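Local coordinates for putative hydrogenase (Pyrococcus furiosus, PDB 3LYU), which is probably an oxidoreductase of the iron-sulfur flavoprotein reductase type, this chain being an alpha/beta domain cut from the longer protein, at residues K38-I43 with L110-G115; E62-E65 with R70-V73; Q93-K98 with V117-Q122; L102-D107 with K128-P133. All coordinates share one frame; numbering follows the deposited sequence.

Contact 1: residues K38-I43 with L110-G115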
loop_
_atom_site.group_PDB
_atom_site.type_symbol
_atom_site.label_atom_id
_atom_site.label_comp_id
_atom_site.label_asym_id
_atom_site.label_seq_id
_atom_site.Cartn_x
_atom_site.Cartn_y
_atom_site.Cartn_z
ATOM N N LYS B 38 24.418 3.719 0.091
ATOM C CA LYS B 38 25.282 4.755 -0.443
ATOM C C LYS B 38 24.626 6.113 -0.265
ATOM O O LYS B 38 25.259 7.070 0.176
ATOM C CB LYS B 38 25.549 4.482 -1.916
ATOM C CG LYS B 38 26.591 5.370 -2.540
ATOM C CD LYS B 38 26.856 4.918 -3.955
ATOM C CE LYS B 38 27.872 5.802 -4.642
ATOM N NZ LYS B 38 27.993 5.424 -6.085
ATOM N N ALA B 39 23.341 6.180 -0.595
ATOM C CA ALA B 39 22.558 7.408 -0.486
ATOM C C ALA B 39 22.294 7.830 0.963
ATOM O O ALA B 39 22.193 9.020 1.258
ATOM C CB ALA B 39 21.257 7.239 -1.213
ATOM N N TRP B 40 22.168 6.865 1.869
ATOM C CA TRP B 40 21.938 7.206 3.268
ATOM C C TRP B 40 23.182 7.823 3.890
ATOM O O TRP B 40 23.082 8.712 4.723
ATOM C CB TRP B 40 21.527 5.980 4.075
ATOM C CG TRP B 40 20.058 5.709 4.047
ATOM C CD1 TRP B 40 19.055 6.619 3.831
ATOM C CD2 TRP B 40 19.407 4.466 4.345
ATOM N NE1 TRP B 40 17.822 6.021 3.981
ATOM C CE2 TRP B 40 18.008 4.702 4.299
ATOM C CE3 TRP B 40 19.870 3.175 4.656
ATOM C CZ2 TRP B 40 17.066 3.697 4.554
ATOM C CZ3 TRP B 40 18.932 2.173 4.912
ATOM C CH2 TRP B 40 17.540 2.444 4.859
ATOM N N GLN B 41 24.352 7.346 3.485
ATOM C CA GLN B 41 25.608 7.860 4.006
ATOM C C GLN B 41 25.754 9.312 3.575
ATOM O O GLN B 41 26.039 10.179 4.391
ATOM C CB GLN B 41 26.779 7.025 3.470
ATOM C CG GLN B 41 28.144 7.336 4.087
ATOM C CD GLN B 41 28.329 6.793 5.509
ATOM O OE1 GLN B 41 29.346 7.060 6.154
ATOM N NE2 GLN B 41 27.356 6.025 5.994
ATOM N N GLU B 42 25.540 9.573 2.290
ATOM C CA GLU B 42 25.647 10.928 1.730
ATOM C C GLU B 42 24.671 11.915 2.385
ATOM O O GLU B 42 24.958 13.110 2.486
ATOM C CB GLU B 42 25.382 10.883 0.216
ATOM C CG GLU B 42 25.843 12.098 -0.565
ATOM C CD GLU B 42 27.349 12.240 -0.540
ATOM O OE1 GLU B 42 28.041 11.196 -0.663
ATOM O OE2 GLU B 42 27.844 13.389 -0.405
ATOM N N ILE B 43 23.518 11.403 2.816
ATOM C CA ILE B 43 22.473 12.205 3.458
ATOM C C ILE B 43 22.794 12.535 4.918
ATOM O O ILE B 43 22.099 13.321 5.557
ATOM C CB ILE B 43 21.078 11.489 3.337
ATOM C CG1 ILE B 43 20.189 12.282 2.384
ATOM C CG2 ILE B 43 20.396 11.349 4.690
ATOM C CD1 ILE B 43 20.775 12.454 0.980
ATOM N N LEU B 110 18.698 2.485 13.511
ATOM C CA LEU B 110 17.842 1.768 12.580
ATOM C C LEU B 110 18.536 0.564 11.955
ATOM O O LEU B 110 19.761 0.522 11.837
ATOM C CB LEU B 110 17.378 2.705 11.455
ATOM C CG LEU B 110 16.672 2.009 10.282
ATOM C CD1 LEU B 110 15.294 1.544 10.716
ATOM C CD2 LEU B 110 16.561 2.943 9.102
ATOM N N VAL B 111 17.733 -0.420 11.571
ATOM C CA VAL B 111 18.239 -1.601 10.895
ATOM C C VAL B 111 17.356 -1.831 9.670
ATOM O O VAL B 111 16.132 -1.762 9.750
ATOM C CB VAL B 111 18.231 -2.858 11.802
ATOM C CG1 VAL B 111 16.858 -3.081 12.370
ATOM C CG2 VAL B 111 18.679 -4.079 11.007
ATOM N N PHE B 112 17.996 -2.054 8.530
ATOM C CA PHE B 112 17.289 -2.298 7.289
ATOM C C PHE B 112 17.884 -3.525 6.633
ATOM O O PHE B 112 19.096 -3.669 6.561
ATOM C CB PHE B 112 17.412 -1.089 6.372
ATOM C CG PHE B 112 17.028 -1.364 4.946
ATOM C CD1 PHE B 112 18.011 -1.561 3.973
ATOM C CD2 PHE B 112 15.691 -1.391 4.562
ATOM C CE1 PHE B 112 17.670 -1.773 2.639
ATOM C CE2 PHE B 112 15.334 -1.604 3.226
ATOM C CZ PHE B 112 16.328 -1.793 2.265
HETATM N N MSE B 113 17.030 -4.419 6.159
HETATM C CA MSE B 113 17.522 -5.621 5.529
HETATM C C MSE B 113 16.785 -6.056 4.277
HETATM O O MSE B 113 15.579 -5.837 4.121
HETATM C CB MSE B 113 17.497 -6.779 6.512
HETATM C CG MSE B 113 18.208 -7.978 5.957
HETATM SE SE MSE B 113 17.914 -9.568 6.926
HETATM C CE MSE B 113 17.761 -10.807 5.455
ATOM N N VAL B 114 17.539 -6.692 3.391
ATOM C CA VAL B 114 17.009 -7.242 2.155
ATOM C C VAL B 114 17.637 -8.634 1.945
ATOM O O VAL B 114 18.843 -8.778 1.839
ATOM C CB VAL B 114 17.282 -6.287 0.940
ATOM C CG1 VAL B 114 18.676 -5.709 1.033
ATOM C CG2 VAL B 114 17.109 -7.038 -0.381
ATOM N N GLY B 115 16.793 -9.656 1.932
ATOM C CA GLY B 115 17.245 -11.019 1.737
ATOM C C GLY B 115 16.045 -11.949 1.829
ATOM O O GLY B 115 14.916 -11.465 1.953
#

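Contact 2: residues E62-E65 with R70-V73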
loop_
_atom_site.group_PDB
_atom_site.type_symbol
_atom_site.label_atom_id
_atom_site.label_comp_id
_atom_site.label_asym_id
_atom_site.label_seq_id
_atom_site.Cartn_x
_atom_site.Cartn_y
_atom_site.Cartn_z
ATOM N N GLU B 62 34.451 -3.782 -2.449
ATOM C CA GLU B 62 35.275 -2.595 -2.662
ATOM C C GLU B 62 34.409 -1.326 -2.716
ATOM O O GLU B 62 34.684 -0.324 -2.046
ATOM C CB GLU B 62 36.012 -2.752 -3.990
ATOM C CG GLU B 62 37.336 -2.028 -4.107
ATOM C CD GLU B 62 38.461 -2.801 -3.464
ATOM O OE1 GLU B 62 39.632 -2.520 -3.799
ATOM O OE2 GLU B 62 38.168 -3.682 -2.625
ATOM N N GLU B 63 33.360 -1.409 -3.532
ATOM C CA GLU B 63 32.414 -0.324 -3.762
ATOM C C GLU B 63 31.735 0.257 -2.538
ATOM O O GLU B 63 31.656 1.470 -2.407
ATOM C CB GLU B 63 31.324 -0.774 -4.746
ATOM C CG GLU B 63 31.773 -1.012 -6.188
ATOM C CD GLU B 63 32.514 -2.326 -6.393
ATOM O OE1 GLU B 63 32.822 -2.660 -7.559
ATOM O OE2 GLU B 63 32.793 -3.024 -5.401
ATOM N N LEU B 64 31.231 -0.594 -1.649
ATOM C CA LEU B 64 30.538 -0.075 -0.479
ATOM C C LEU B 64 31.399 0.157 0.762
ATOM O O LEU B 64 30.904 0.609 1.793
ATOM C CB LEU B 64 29.302 -0.936 -0.153
ATOM C CG LEU B 64 29.331 -2.312 0.504
ATOM C CD1 LEU B 64 27.966 -2.944 0.350
ATOM C CD2 LEU B 64 30.371 -3.185 -0.135
ATOM N N GLU B 65 32.688 -0.147 0.679
ATOM C CA GLU B 65 33.566 0.125 1.807
ATOM C C GLU B 65 33.885 1.602 1.649
ATOM O O GLU B 65 34.170 2.304 2.612
ATOM C CB GLU B 65 34.861 -0.677 1.710
ATOM C CG GLU B 65 34.715 -2.173 1.958
ATOM C CD GLU B 65 36.057 -2.898 1.942
ATOM O OE1 GLU B 65 36.828 -2.710 0.972
ATOM O OE2 GLU B 65 36.337 -3.657 2.894
ATOM N N ARG B 70 31.469 1.864 7.439
ATOM C CA ARG B 70 32.034 0.525 7.595
ATOM C C ARG B 70 31.251 -0.586 6.886
ATOM O O ARG B 70 30.032 -0.699 7.032
ATOM C CB ARG B 70 32.130 0.178 9.075
ATOM C CG ARG B 70 32.807 -1.133 9.342
ATOM C CD ARG B 70 32.092 -1.864 10.444
ATOM N NE ARG B 70 31.976 -1.136 11.650
ATOM C CZ ARG B 70 30.974 -0.787 12.450
ATOM N NH1 ARG B 70 31.396 -0.104 13.491
ATOM N NH2 ARG B 70 29.676 -1.029 12.305
ATOM N N HIS B 71 31.960 -1.413 6.130
ATOM C CA HIS B 71 31.329 -2.522 5.437
ATOM C C HIS B 71 31.842 -3.858 5.956
ATOM O O HIS B 71 33.038 -4.118 5.925
ATOM C CB HIS B 71 31.584 -2.443 3.933
ATOM C CG HIS B 71 31.118 -3.658 3.190
ATOM N ND1 HIS B 71 29.815 -4.110 3.248
ATOM C CD2 HIS B 71 31.789 -4.543 2.418
ATOM C CE1 HIS B 71 29.706 -5.224 2.545
ATOM N NE2 HIS B 71 30.890 -5.509 2.031
ATOM N N ILE B 72 30.932 -4.712 6.415
ATOM C CA ILE B 72 31.303 -6.028 6.944
ATOM C C ILE B 72 30.900 -7.172 6.021
ATOM O O ILE B 72 29.777 -7.201 5.513
ATOM C CB ILE B 72 30.643 -6.295 8.328
ATOM C CG1 ILE B 72 30.932 -5.137 9.291
ATOM C CG2 ILE B 72 31.135 -7.628 8.890
ATOM C CD1 ILE B 72 32.406 -4.774 9.410
ATOM N N VAL B 73 31.811 -8.117 5.813
ATOM C CA VAL B 73 31.515 -9.266 4.966
ATOM C C VAL B 73 31.763 -10.534 5.775
ATOM O O VAL B 73 32.825 -10.701 6.370
ATOM C CB VAL B 73 32.409 -9.298 3.672
ATOM C CG1 VAL B 73 31.953 -10.429 2.745
ATOM C CG2 VAL B 73 32.334 -7.972 2.935
#

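Contact 3: residues Q93-K98 with V117-Q122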
loop_
_atom_site.group_PDB
_atom_site.type_symbol
_atom_site.label_atom_id
_atom_site.label_comp_id
_atom_site.label_asym_id
_atom_site.label_seq_id
_atom_site.Cartn_x
_atom_site.Cartn_y
_atom_site.Cartn_z
ATOM N N GLN B 93 22.597 -18.887 10.493
ATOM C CA GLN B 93 23.246 -18.863 11.798
ATOM C C GLN B 93 24.246 -17.714 11.917
ATOM O O GLN B 93 24.209 -16.952 12.874
ATOM C CB GLN B 93 23.983 -20.178 12.044
ATOM C CG GLN B 93 23.093 -21.401 12.173
ATOM C CD GLN B 93 22.081 -21.280 13.309
ATOM O OE1 GLN B 93 21.009 -20.682 13.144
ATOM N NE2 GLN B 93 22.424 -21.840 14.473
ATOM N N ARG B 94 25.149 -17.614 10.946
ATOM C CA ARG B 94 26.166 -16.567 10.917
ATOM C C ARG B 94 25.508 -15.193 10.931
ATOM O O ARG B 94 26.074 -14.221 11.432
ATOM C CB ARG B 94 27.016 -16.716 9.652
ATOM C CG ARG B 94 28.063 -15.632 9.455
ATOM C CD ARG B 94 29.253 -15.819 10.396
ATOM N NE ARG B 94 30.058 -16.984 10.040
ATOM C CZ ARG B 94 30.919 -17.023 9.028
ATOM N NH1 ARG B 94 31.603 -18.134 8.779
ATOM N NH2 ARG B 94 31.110 -15.946 8.275
ATOM N N LEU B 95 24.302 -15.127 10.375
ATOM C CA LEU B 95 23.538 -13.886 10.291
ATOM C C LEU B 95 22.972 -13.432 11.642
ATOM O O LEU B 95 23.017 -12.242 11.972
ATOM C CB LEU B 95 22.399 -14.049 9.278
ATOM C CG LEU B 95 21.562 -12.817 8.924
ATOM C CD1 LEU B 95 22.414 -11.776 8.211
ATOM C CD2 LEU B 95 20.414 -13.254 8.033
ATOM N N LYS B 96 22.436 -14.369 12.417
ATOM C CA LYS B 96 21.879 -14.038 13.725
ATOM C C LYS B 96 23.023 -13.655 14.646
ATOM O O LYS B 96 22.955 -12.651 15.357
ATOM C CB LYS B 96 21.158 -15.238 14.327
ATOM C CG LYS B 96 20.315 -15.995 13.333
ATOM C CD LYS B 96 19.711 -17.245 13.954
ATOM C CE LYS B 96 18.574 -16.897 14.891
ATOM N NZ LYS B 96 17.918 -18.137 15.383
ATOM N N GLU B 97 24.076 -14.468 14.617
ATOM C CA GLU B 97 25.254 -14.258 15.452
ATOM C C GLU B 97 25.915 -12.894 15.271
ATOM O O GLU B 97 26.194 -12.213 16.255
ATOM C CB GLU B 97 26.287 -15.368 15.196
ATOM C CG GLU B 97 25.744 -16.789 15.392
ATOM C CD GLU B 97 26.790 -17.871 15.174
ATOM O OE1 GLU B 97 27.478 -17.840 14.130
ATOM O OE2 GLU B 97 26.916 -18.759 16.042
ATOM N N LYS B 98 26.162 -12.494 14.025
ATOM C CA LYS B 98 26.810 -11.209 13.754
ATOM C C LYS B 98 25.951 -10.010 14.139
ATOM O O LYS B 98 26.466 -9.004 14.630
ATOM C CB LYS B 98 27.202 -11.098 12.276
ATOM C CG LYS B 98 28.678 -10.732 12.049
ATOM C CD LYS B 98 29.136 -9.579 12.942
ATOM C CE LYS B 98 30.515 -9.071 12.562
ATOM N NZ LYS B 98 31.534 -10.153 12.561
ATOM N N VAL B 117 12.913 -14.033 2.936
ATOM C CA VAL B 117 11.952 -13.737 3.996
ATOM C C VAL B 117 12.139 -14.607 5.240
ATOM O O VAL B 117 11.624 -14.304 6.314
ATOM C CB VAL B 117 10.500 -13.849 3.450
ATOM C CG1 VAL B 117 10.211 -15.270 3.028
ATOM C CG2 VAL B 117 9.504 -13.360 4.493
ATOM N N GLY B 118 12.903 -15.680 5.091
ATOM C CA GLY B 118 13.155 -16.565 6.214
ATOM C C GLY B 118 14.260 -16.045 7.110
ATOM O O GLY B 118 14.325 -16.371 8.294
ATOM N N ASP B 119 15.142 -15.241 6.531
ATOM C CA ASP B 119 16.243 -14.653 7.272
ATOM C C ASP B 119 15.789 -13.322 7.825
ATOM O O ASP B 119 16.292 -12.874 8.854
ATOM C CB ASP B 119 17.457 -14.440 6.369
ATOM C CG ASP B 119 18.087 -15.734 5.942
ATOM O OD1 ASP B 119 18.416 -16.543 6.826
ATOM O OD2 ASP B 119 18.255 -15.947 4.729
ATOM N N GLN B 120 14.845 -12.687 7.134
ATOM C CA GLN B 120 14.321 -11.405 7.587
ATOM C C GLN B 120 13.566 -11.627 8.882
ATOM O O GLN B 120 13.543 -10.771 9.754
ATOM C CB GLN B 120 13.398 -10.800 6.536
ATOM C CG GLN B 120 14.105 -10.476 5.253
ATOM C CD GLN B 120 13.302 -9.559 4.392
ATOM O OE1 GLN B 120 12.241 -9.925 3.897
ATOM N NE2 GLN B 120 13.795 -8.347 4.212
ATOM N N LYS B 121 12.947 -12.789 8.998
ATOM C CA LYS B 121 12.222 -13.135 10.197
ATOM C C LYS B 121 13.204 -13.363 11.340
ATOM O O LYS B 121 13.078 -12.755 12.404
ATOM C CB LYS B 121 11.414 -14.408 9.975
ATOM C CG LYS B 121 10.247 -14.260 9.033
ATOM C CD LYS B 121 9.447 -15.548 9.042
ATOM C CE LYS B 121 8.163 -15.410 8.261
ATOM N NZ LYS B 121 7.373 -16.677 8.331
ATOM N N GLN B 122 14.182 -14.238 11.116
ATOM C CA GLN B 122 15.182 -14.560 12.139
ATOM C C GLN B 122 15.975 -13.339 12.603
ATOM O O GLN B 122 16.370 -13.238 13.767
ATOM C CB GLN B 122 16.144 -15.637 11.623
ATOM C CG GLN B 122 15.496 -17.011 11.433
ATOM C CD GLN B 122 16.520 -18.122 11.210
ATOM O OE1 GLN B 122 17.385 -18.366 12.062
ATOM N NE2 GLN B 122 16.424 -18.803 10.059
HETATM O O HOH W 1 18.580 -20.277 14.274
#

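Contact 4: residues L102-D107 with K128-P133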
loop_
_atom_site.group_PDB
_atom_site.type_symbol
_atom_site.label_atom_id
_atom_site.label_comp_id
_atom_site.label_asym_id
_atom_site.label_seq_id
_atom_site.Cartn_x
_atom_site.Cartn_y
_atom_site.Cartn_z
ATOM N N LEU B 102 26.514 -7.246 16.928
ATOM C CA LEU B 102 26.611 -5.830 16.607
ATOM C C LEU B 102 25.634 -4.967 17.385
ATOM O O LEU B 102 25.855 -3.774 17.553
ATOM C CB LEU B 102 26.381 -5.617 15.117
ATOM C CG LEU B 102 27.525 -5.972 14.173
ATOM C CD1 LEU B 102 27.007 -5.904 12.744
ATOM C CD2 LEU B 102 28.692 -5.013 14.377
ATOM N N LEU B 103 24.543 -5.567 17.839
ATOM C CA LEU B 103 23.543 -4.840 18.605
ATOM C C LEU B 103 23.895 -4.889 20.082
ATOM O O LEU B 103 23.596 -3.960 20.836
ATOM C CB LEU B 103 22.158 -5.452 18.387
ATOM C CG LEU B 103 21.382 -5.006 17.150
ATOM C CD1 LEU B 103 22.270 -5.069 15.926
ATOM C CD2 LEU B 103 20.160 -5.889 16.991
ATOM N N GLU B 104 24.530 -5.988 20.483
ATOM C CA GLU B 104 24.950 -6.190 21.867
ATOM C C GLU B 104 26.225 -5.387 22.072
ATOM O O GLU B 104 26.605 -5.075 23.201
ATOM C CB GLU B 104 25.206 -7.675 22.133
ATOM C CG GLU B 104 24.997 -8.098 23.577
ATOM C CD GLU B 104 24.911 -9.613 23.734
ATOM O OE1 GLU B 104 24.067 -10.243 23.060
ATOM O OE2 GLU B 104 25.684 -10.175 24.538
ATOM N N SER B 105 26.879 -5.065 20.958
ATOM C CA SER B 105 28.094 -4.266 20.979
ATOM C C SER B 105 27.646 -2.801 20.954
ATOM O O SER B 105 27.153 -2.278 21.955
ATOM C CB SER B 105 28.971 -4.581 19.756
ATOM O OG SER B 105 30.179 -3.838 19.779
ATOM N N GLU B 106 27.794 -2.152 19.806
ATOM C CA GLU B 106 27.403 -0.753 19.653
ATOM C C GLU B 106 25.882 -0.543 19.641
ATOM O O GLU B 106 25.108 -1.503 19.730
ATOM C CB GLU B 106 28.028 -0.206 18.371
ATOM C CG GLU B 106 28.020 -1.221 17.238
ATOM C CD GLU B 106 29.284 -1.178 16.400
ATOM O OE1 GLU B 106 29.549 -0.133 15.770
ATOM O OE2 GLU B 106 30.014 -2.190 16.372
ATOM N N ASP B 107 25.462 0.718 19.550
ATOM C CA ASP B 107 24.040 1.049 19.527
ATOM C C ASP B 107 23.658 1.599 18.167
ATOM O O ASP B 107 24.422 2.332 17.545
ATOM C CB ASP B 107 23.710 2.062 20.620
ATOM C CG ASP B 107 24.088 1.564 21.993
ATOM O OD1 ASP B 107 23.632 0.464 22.370
ATOM O OD2 ASP B 107 24.844 2.266 22.696
ATOM N N LYS B 128 14.018 -6.998 17.477
ATOM C CA LYS B 128 12.935 -6.654 18.396
ATOM C C LYS B 128 13.449 -6.875 19.819
ATOM O O LYS B 128 12.918 -6.334 20.791
ATOM C CB LYS B 128 11.704 -7.532 18.135
ATOM C CG LYS B 128 11.960 -9.033 18.278
ATOM C CD LYS B 128 10.848 -9.735 19.072
ATOM C CE LYS B 128 9.514 -9.761 18.334
ATOM N NZ LYS B 128 9.433 -10.895 17.378
ATOM N N GLU B 129 14.510 -7.665 19.916
ATOM C CA GLU B 129 15.135 -7.998 21.185
ATOM C C GLU B 129 15.828 -6.802 21.831
ATOM O O GLU B 129 15.855 -6.684 23.054
ATOM C CB GLU B 129 16.165 -9.103 20.953
ATOM C CG GLU B 129 16.746 -9.727 22.218
ATOM C CD GLU B 129 15.954 -10.939 22.686
ATOM O OE1 GLU B 129 14.725 -10.809 22.882
ATOM O OE2 GLU B 129 16.563 -12.019 22.855
ATOM N N TYR B 130 16.382 -5.918 21.001
ATOM C CA TYR B 130 17.117 -4.743 21.485
ATOM C C TYR B 130 16.413 -3.387 21.419
ATOM O O TYR B 130 16.987 -2.373 21.813
ATOM C CB TYR B 130 18.464 -4.642 20.752
ATOM C CG TYR B 130 19.395 -5.791 21.062
ATOM C CD1 TYR B 130 19.082 -7.092 20.675
ATOM C CD2 TYR B 130 20.559 -5.585 21.800
ATOM C CE1 TYR B 130 19.897 -8.157 21.019
ATOM C CE2 TYR B 130 21.381 -6.642 22.151
ATOM C CZ TYR B 130 21.044 -7.926 21.761
ATOM O OH TYR B 130 21.851 -8.979 22.129
ATOM N N GLY B 131 15.182 -3.366 20.917
ATOM C CA GLY B 131 14.441 -2.117 20.828
ATOM C C GLY B 131 14.849 -1.208 19.679
ATOM O O GLY B 131 14.597 0.005 19.723
ATOM N N VAL B 132 15.490 -1.786 18.660
ATOM C CA VAL B 132 15.920 -1.030 17.476
ATOM C C VAL B 132 14.863 -1.157 16.368
ATOM O O VAL B 132 14.444 -2.260 16.032
ATOM C CB VAL B 132 17.283 -1.545 16.929
ATOM C CG1 VAL B 132 17.649 -0.793 15.657
ATOM C CG2 VAL B 132 18.369 -1.365 17.977
ATOM N N PRO B 133 14.413 -0.027 15.799
ATOM C CA PRO B 133 13.400 -0.050 14.731
ATOM C C PRO B 133 13.911 -0.693 13.446
ATOM O O PRO B 133 15.083 -0.553 13.111
ATOM C CB PRO B 133 13.064 1.429 14.547
ATOM C CG PRO B 133 14.347 2.113 14.910
ATOM C CD PRO B 133 14.794 1.357 16.132
#

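Contact 1: residues K38-I43 with L110-G115
W40 NE1 is held by the backbone carbonyl O of P14, a hydrogen bond that fixes one end of the indole while the other end, its six-membered ring, is pushed against F112. The two rings meet edge to face. CH2 of W40 lies 3.8 Å from CG of F112, with CZ3 of W40 3.9 Å from CB of F112, and that CB sits in the indole plane. The six-membered ring and the phenyl are turned 86° apart, their centroids separated by 5.4 Å, a T-shaped pair in which tryptophan supplies the edge and phenylalanine the face. F112 carries CG anti to its own N (chi1 165°), which stands the phenyl up from the strand to receive that edge. A second, looser touch is apolar: CD2 of L110 comes to 4.4 Å from CH2 of W40. L110 and F112 alternate with V111 and M113, whose side chains leave the opposite face of the sheet and pack on helix 117-130. W40 also packs on I21 of the neighbouring strand 20-26. Helix 29-42 thus sends one buried aromatic down onto the central parallel sheet, the helix-on-sheet packing of a three-layer, Rossmann-like alpha/beta/alpha fold.

Contact 2: residues E62-E65 with R70-V73
L64 is where the short helix 61-65 first meets strand 70-76, and it does so by laying its branched end over one face of the H71 imidazole. The contact packs the helix of the beta-alpha-beta unit 46-54, 61-65, 70-76 against the second strand of that unit. CG of L64 takes the cramped place between its backbone N and carbonyl carbon (chi1 76°), which brings both methyls to the histidine. CD2 stands over the centre of the ring in a CH-pi contact, though its exact spacing is doubtful, while CD1 lies 3.6 Å from CE1 of H71. The other sides of L64 rest on I30 and Y34 of helix 29-42.

E65 follows, crossing the histidine at about a right angle. Its contact is made by aliphatic carbon: CG of E65 is 3.7 Å from CB of H71 and 3.8 Å from CD2 of H71, near the ring plane at its edge. Beyond CG the chain runs on extended, and the carboxylate, its plane 86° from that of the ring, pairs through OE2 with K61. OE2 of E65 stays 5.8 Å from NE2 of H71.

The imidazole is tied from the sheet side as well, ND1 of H71 being hydrogen-bonded to OG1 of T49 on the adjoining strand 46-54. The link between helix and strand is therefore apolar in character even though a histidine and a glutamate take part: the ring serves as a flat surface, its rotation set by T49, and the glutamate charge is probably balanced mainly by K61.

Contact 3: residues Q93-K98 with V117-Q122
K96 leaves helix 84-104 toward Q122 with CG anti to its carbonyl carbon (chi1 -42°). From CB outward, CG first comes within 4.0 Å of OE1 of Q122, and CD then passes that same oxygen at 3.2 Å. The chain bends at chi3 (74°) and curls past the amide oxygen, leaving CE beside it and NZ of K96 at 3.4 Å from OE1 of Q122, a weak hydrogen bond. A water strengthens the join: it accepts from NZ of K96 and donates both to OE1 of Q122 and, at 2.7 Å, to OE1 of Q93 one turn back. Two glutamine oxygens are thus linked through one water and one ammonium group on the more exposed side of the contact. An alanine in place of K96 would probably leave the water without its lysine donor and OE1 of Q122 without the ammonium and the hydrocarbon that lies along it.

Deeper in, the contact turns apolar, with CD2 of L95 3.6 Å from CB of D119. The carboxylate of D119 is anchored by OG of S92, and L95 continues down to V52 of the sheet. The axes of segments 93-98 and 117-122 approach to 10.1 Å and cross at -29°, running in roughly the same direction. Roughly parallel neighbours on one face of a parallel sheet are what the outer layer of a Rossmann-like alpha/beta/alpha sandwich consists of.

Contact 4: residues L102-D107 with K128-P133
A CH-pi contact between two helix ends, this joins the C-terminal turn of helix 84-104 to that of helix 117-130, at the end of the helical layer. Y130 provides the flat surface and L103 covers it: CB of L103 lies over one face of the phenol, 3.9 Å from the ring centroid and 14° off the normal, somewhat toward the rim. Past CB the leucine keeps following the ring, its CD2 4.0 Å from CD1 of Y130. The backbone joins in too, O of L103 approaching CD2 of Y130 at 3.6 Å. Inward, L103 packs on V126, one turn earlier in helix 117-130.

At the outer end of the phenol stands E104. Its CG is anti to the backbone N (chi1 -152°) and the rest of the chain is extended, which carries the carboxylate out as far as the hydroxyl, with a plane only 18° from that of the ring. OE1 of E104 lies 2.7 Å from OH of Y130, and NH1 of R100 makes a weak hydrogen bond with the same OH. An alanine at Y130 would strip the cover from L103 and is likely to open a gap between the helix ends, with E104 and R100 losing the hydroxyl they gather round.

Directly after the tyrosine, G131 has positive phi and turns the chain out of the helix toward P133 and the edge strand. The contact is mixed in character: hydrocarbon covers one ring face, while the hydroxyl has a carboxylate and a guanidinium near it, whose charges would probably polarise it.

Overall arrangement
The four contacts sample both faces of one parallel sheet with strand order 70-76, 46-54, 20-26, 110-114, 134-136. Contacts 1 and 2, with centres about 13 Å apart, hang helices 29-42 and 61-65 on one face; contacts 3 and 4, centres about 14 Å apart, pair helices 84-104 and 117-130 on the other, contact 3 at the middle of the first helix and the start of the second, contact 4 at the C-terminal ends of both. Contact 2 closes within the span of contact 1, before contacts 3 and 4 begin, whereas 1, 3 and 4 interleave through strand 110-114. Even contacts 2 and 4, centres about 21 Å apart, are joined by a salt bridge, R70 NH1 to E106 OE1. Local and distant pairings thus build one compact layered domain.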